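Local coordinates for penicillin-binding protein 2B (PDB 2WAD) that binds penicillin and probably forms, as a transpeptidase of the elongation machinery, the peptide cross-links between adjacent glycan strands of pneumococcal cell-wall peptidoglycan, at residues L121-P124 / E125-K128; S579-A582 / I583-Q586. All blocks are in the same frame, centred on the assembly; numbering follows the deposited sequence.

Interaction 1 (L121-P124 / E125-K128); sequences LADP and EIYK
Asp123 reaches forward to Glu125 and Ile126 as the N-cap of helix 124-131, just after the chain has turned out of helix 113-121. Its CG stands anti to the backbone N (chi1 -170°), which swings the carboxylate over the first turn of the new helix. There OD1 accepts from Glu125 N at 3.2 Å, a capping bond that is bent at the hydrogen (135°) and arrives on the anti side of the carboxylate, well out of its plane. The bond gives a partner to an amide at the start of the helix, where no preceding turn supplies a carbonyl. Asp123 O in turn accepts Tyr127 N at 2.8 Å. The Glu125 side chain runs beside that of Asp123, pointing the same way, their carboxylate planes 19° apart. Asp123 OD2 and Glu125 OE1 remain 4.7 Å apart, a like-charged pair whose mutual repulsion the positive end of the helix dipole may partly offset. The aliphatic part of Asp123 is used as well: Ile126 crosses it at about a right angle and lays CG1 3.5 Å from Asp123 CB. Pro124 opens the helix, and its carbonyl receives Lys128 N. Tyr127 meets Leu121, which also packs on Val157 of helix 150-159, through CB and CD1. Leu121 CB approaches the ring obliquely, 4.2 Å from Tyr127 CD1, and Leu121 O lies 3.3 Å from Tyr127 CB.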
loop_
_atom_site.group_PDB
_atom_site.type_symbol
_atom_site.label_atom_id
_atom_site.label_comp_id
_atom_site.label_asym_id
_atom_site.label_seq_id
_atom_site.Cartn_x
_atom_site.Cartn_y
_atom_site.Cartn_z
ATOM N N LEU A 121 33.970 30.769 4.554
ATOM C CA LEU A 121 33.751 32.007 3.818
ATOM C C LEU A 121 33.059 33.074 4.666
ATOM O O LEU A 121 33.020 34.248 4.298
ATOM C CB LEU A 121 32.935 31.736 2.550
ATOM C CG LEU A 121 33.539 30.814 1.487
ATOM C CD1 LEU A 121 32.593 30.687 0.316
ATOM C CD2 LEU A 121 34.915 31.290 1.035
ATOM N N ALA A 122 32.526 32.654 5.808
ATOM C CA ALA A 122 31.821 33.540 6.718
ATOM C C ALA A 122 32.649 34.744 7.134
ATOM O O ALA A 122 32.096 35.791 7.445
ATOM C CB ALA A 122 31.364 32.774 7.945
ATOM N N ASP A 123 33.968 34.601 7.175
ATOM C CA ASP A 123 34.807 35.753 7.463
ATOM C C ASP A 123 34.778 36.690 6.252
ATOM O O ASP A 123 35.125 36.274 5.151
ATOM C CB ASP A 123 36.230 35.298 7.791
ATOM C CG ASP A 123 37.094 36.421 8.333
ATOM O OD1 ASP A 123 36.842 37.587 7.962
ATOM O OD2 ASP A 123 38.036 36.150 9.114
ATOM N N PRO A 124 34.347 37.949 6.443
ATOM C CA PRO A 124 34.217 38.938 5.358
ATOM C C PRO A 124 35.484 39.130 4.524
ATOM O O PRO A 124 35.420 39.161 3.289
ATOM C CB PRO A 124 33.895 40.244 6.097
ATOM C CG PRO A 124 33.313 39.816 7.409
ATOM C CD PRO A 124 33.965 38.506 7.755
ATOM N N GLU A 125 36.614 39.275 5.207
ATOM C CA GLU A 125 37.917 39.435 4.577
ATOM C C GLU A 125 38.237 38.181 3.768
ATOM O O GLU A 125 38.514 38.270 2.571
ATOM C CB GLU A 125 38.970 39.685 5.659
ATOM C CG GLU A 125 40.390 40.005 5.197
ATOM C CD GLU A 125 41.423 39.722 6.292
ATOM O OE1 GLU A 125 41.350 38.635 6.917
ATOM O OE2 GLU A 125 42.311 40.574 6.536
ATOM N N ILE A 126 38.153 37.012 4.404
ATOM C CA ILE A 126 38.352 35.739 3.709
ATOM C C ILE A 126 37.446 35.580 2.482
ATOM O O ILE A 126 37.862 35.043 1.454
ATOM C CB ILE A 126 38.171 34.532 4.657
ATOM C CG1 ILE A 126 39.103 34.640 5.866
ATOM C CG2 ILE A 126 38.420 33.232 3.929
ATOM C CD1 ILE A 126 40.554 34.321 5.577
ATOM N N TYR A 127 36.202 36.038 2.571
ATOM C CA TYR A 127 35.325 35.951 1.417
ATOM C C TYR A 127 35.811 36.835 0.264
ATOM O O TYR A 127 35.780 36.433 -0.901
ATOM C CB TYR A 127 33.874 36.262 1.782
ATOM C CG TYR A 127 32.978 36.215 0.569
ATOM C CD1 TYR A 127 32.742 35.011 -0.085
ATOM C CD2 TYR A 127 32.402 37.369 0.050
ATOM C CE1 TYR A 127 31.945 34.951 -1.208
ATOM C CE2 TYR A 127 31.594 37.320 -1.075
ATOM C CZ TYR A 127 31.378 36.109 -1.702
ATOM O OH TYR A 127 30.585 36.020 -2.825
ATOM N N LYS A 128 36.264 38.041 0.591
ATOM C CA LYS A 128 36.832 38.939 -0.411
ATOM C C LYS A 128 38.099 38.320 -0.996
ATOM O O LYS A 128 38.186 38.084 -2.197
ATOM C CB LYS A 128 37.126 40.307 0.204
ATOM C CG LYS A 128 38.025 41.195 -0.640
ATOM C CD LYS A 128 38.202 42.584 -0.039
ATOM C CE LYS A 128 39.499 42.683 0.736
ATOM N NZ LYS A 128 39.778 44.083 1.166
#

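Interaction 2 (S579-A582 / I583-Q586). Unlike the reference sequence in segment 579-582: Ala582 (reference Ser).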
loop_
_atom_site.group_PDB
_atom_site.type_symbol
_atom_site.label_atom_id
_atom_site.label_comp_id
_atom_site.label_asym_id
_atom_site.label_seq_id
_atom_site.Cartn_x
_atom_site.Cartn_y
_atom_site.Cartn_z
ATOM N N SER A 579 -27.585 -13.223 -17.967
ATOM C CA SER A 579 -27.956 -14.619 -17.774
ATOM C C SER A 579 -26.736 -15.550 -17.735
ATOM O O SER A 579 -26.751 -16.564 -17.043
ATOM C CB SER A 579 -28.997 -15.065 -18.800
ATOM O OG SER A 579 -28.449 -14.997 -20.096
ATOM N N ASP A 580 -25.672 -15.178 -18.443
ATOM C CA ASP A 580 -24.357 -15.766 -18.250
ATOM C C ASP A 580 -23.811 -15.606 -16.820
ATOM O O ASP A 580 -23.362 -16.565 -16.211
ATOM C CB ASP A 580 -23.393 -15.271 -19.337
ATOM C CG ASP A 580 -23.711 -15.872 -20.703
ATOM O OD1 ASP A 580 -23.193 -15.384 -21.720
ATOM O OD2 ASP A 580 -24.502 -16.833 -20.787
ATOM N N MET A 581 -23.853 -14.402 -16.272
ATOM C CA MET A 581 -23.472 -14.174 -14.893
ATOM C C MET A 581 -24.315 -15.014 -13.917
ATOM O O MET A 581 -23.842 -15.418 -12.851
ATOM C CB MET A 581 -23.581 -12.688 -14.552
ATOM C CG MET A 581 -23.156 -12.311 -13.117
ATOM S SD MET A 581 -21.435 -12.748 -12.796
ATOM C CE MET A 581 -20.502 -11.482 -13.682
ATOM N N ALA A 582 -25.571 -15.262 -14.279
ATOM C CA ALA A 582 -26.453 -16.070 -13.445
ATOM C C ALA A 582 -25.981 -17.530 -13.471
ATOM O O ALA A 582 -26.083 -18.243 -12.482
ATOM C CB ALA A 582 -27.915 -15.922 -13.898
ATOM N N ILE A 583 -25.403 -17.958 -14.591
ATOM C CA ILE A 583 -24.808 -19.280 -14.665
ATOM C C ILE A 583 -23.587 -19.385 -13.751
ATOM O O ILE A 583 -23.449 -20.358 -13.029
ATOM C CB ILE A 583 -24.517 -19.679 -16.105
ATOM C CG1 ILE A 583 -25.852 -19.923 -16.813
ATOM C CG2 ILE A 583 -23.693 -20.974 -16.176
ATOM C CD1 ILE A 583 -25.827 -19.623 -18.321
ATOM N N LEU A 584 -22.717 -18.379 -13.733
ATOM C CA LEU A 584 -21.584 -18.411 -12.812
ATOM C C LEU A 584 -22.061 -18.498 -11.362
ATOM O O LEU A 584 -21.511 -19.278 -10.604
ATOM C CB LEU A 584 -20.680 -17.189 -12.980
ATOM C CG LEU A 584 -20.064 -16.953 -14.368
ATOM C CD1 LEU A 584 -19.142 -15.715 -14.336
ATOM C CD2 LEU A 584 -19.344 -18.196 -14.961
ATOM N N HIS A 585 -23.041 -17.671 -10.984
ATOM C CA HIS A 585 -23.654 -17.684 -9.651
ATOM C C HIS A 585 -24.242 -19.044 -9.235
ATOM O O HIS A 585 -24.174 -19.420 -8.064
ATOM C CB HIS A 585 -24.737 -16.598 -9.560
ATOM C CG HIS A 585 -24.203 -15.199 -9.432
ATOM N ND1 HIS A 585 -25.016 -14.110 -9.206
ATOM C CD2 HIS A 585 -22.942 -14.712 -9.478
ATOM C CE1 HIS A 585 -24.281 -13.016 -9.121
ATOM N NE2 HIS A 585 -23.015 -13.353 -9.279
ATOM N N GLN A 586 -24.811 -19.783 -10.184
ATOM C CA GLN A 586 -25.372 -21.110 -9.899
ATOM C C GLN A 586 -24.230 -22.111 -9.718
ATOM O O GLN A 586 -24.297 -22.976 -8.848
ATOM C CB GLN A 586 -26.346 -21.561 -11.009
ATOM C CG GLN A 586 -27.095 -22.877 -10.775
ATOM C CD GLN A 586 -28.089 -22.839 -9.605
ATOM O OE1 GLN A 586 -28.628 -21.788 -9.262
ATOM N NE2 GLN A 586 -28.338 -23.994 -8.995
#
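Met581 and His585, one helical turn apart, cross obliquely, with the Met581 CG methylene over one face of the imidazole. This carbon lies 4.3 Å from the His585 ring centroid and 23° off the normal, a CH-pi contact displaced toward the rim. With CG anti to the backbone N, the bend at chi2 (60°) sets SD of Met581 obliquely to the His585 ring, 4.5 Å from its centroid. The same sulfur lies 4.1 Å from Leu584 CD1 and thus bridges two successive side chains. The carbonyl of Met581 also sits over a face of the imidazole while receiving His585 N in a nearly straight bond (170°). The far end of the ring is held too, since His585 NE2 is hydrogen-bonded to Ile535 O. Ile583 and Asp580 run side by side in the same direction, with Ile583 CD1 4.0 Å from Asp580 OD2; both side chains pack on Trp397 of helix 389-398, as does Leu584. These i to i+3 and i to i+4 contacts, over backbone bonds such as Leu584 N to Asp580 O, are those of an amphipathic alpha-helix packed against other helices in a penicillin-binding transpeptidase domain.

In the fold
Interactions 1 and 2 are both local contacts along the chain, but they share no element and lie on opposite sides of the chain's centre, with nearest atoms about 69 Å apart. Interaction 1 is a surface contact in the N-terminal part related to PBP dimerisation domains and marks where a helix begins; its chemistry is mixed, led by a side-chain cap and neighbouring carboxylates. Interaction 2 is partly buried in the transpeptidase domain and lies along helix 578-593, where the backbone supplies the hydrogen bonds and the side chains contribute sulfur, imidazole and aliphatic packing against neighbouring helices. Both lie away from Ser386, the probable acyl-ester nucleophile, and from the zinc site of Asp288, His290 and Asp292.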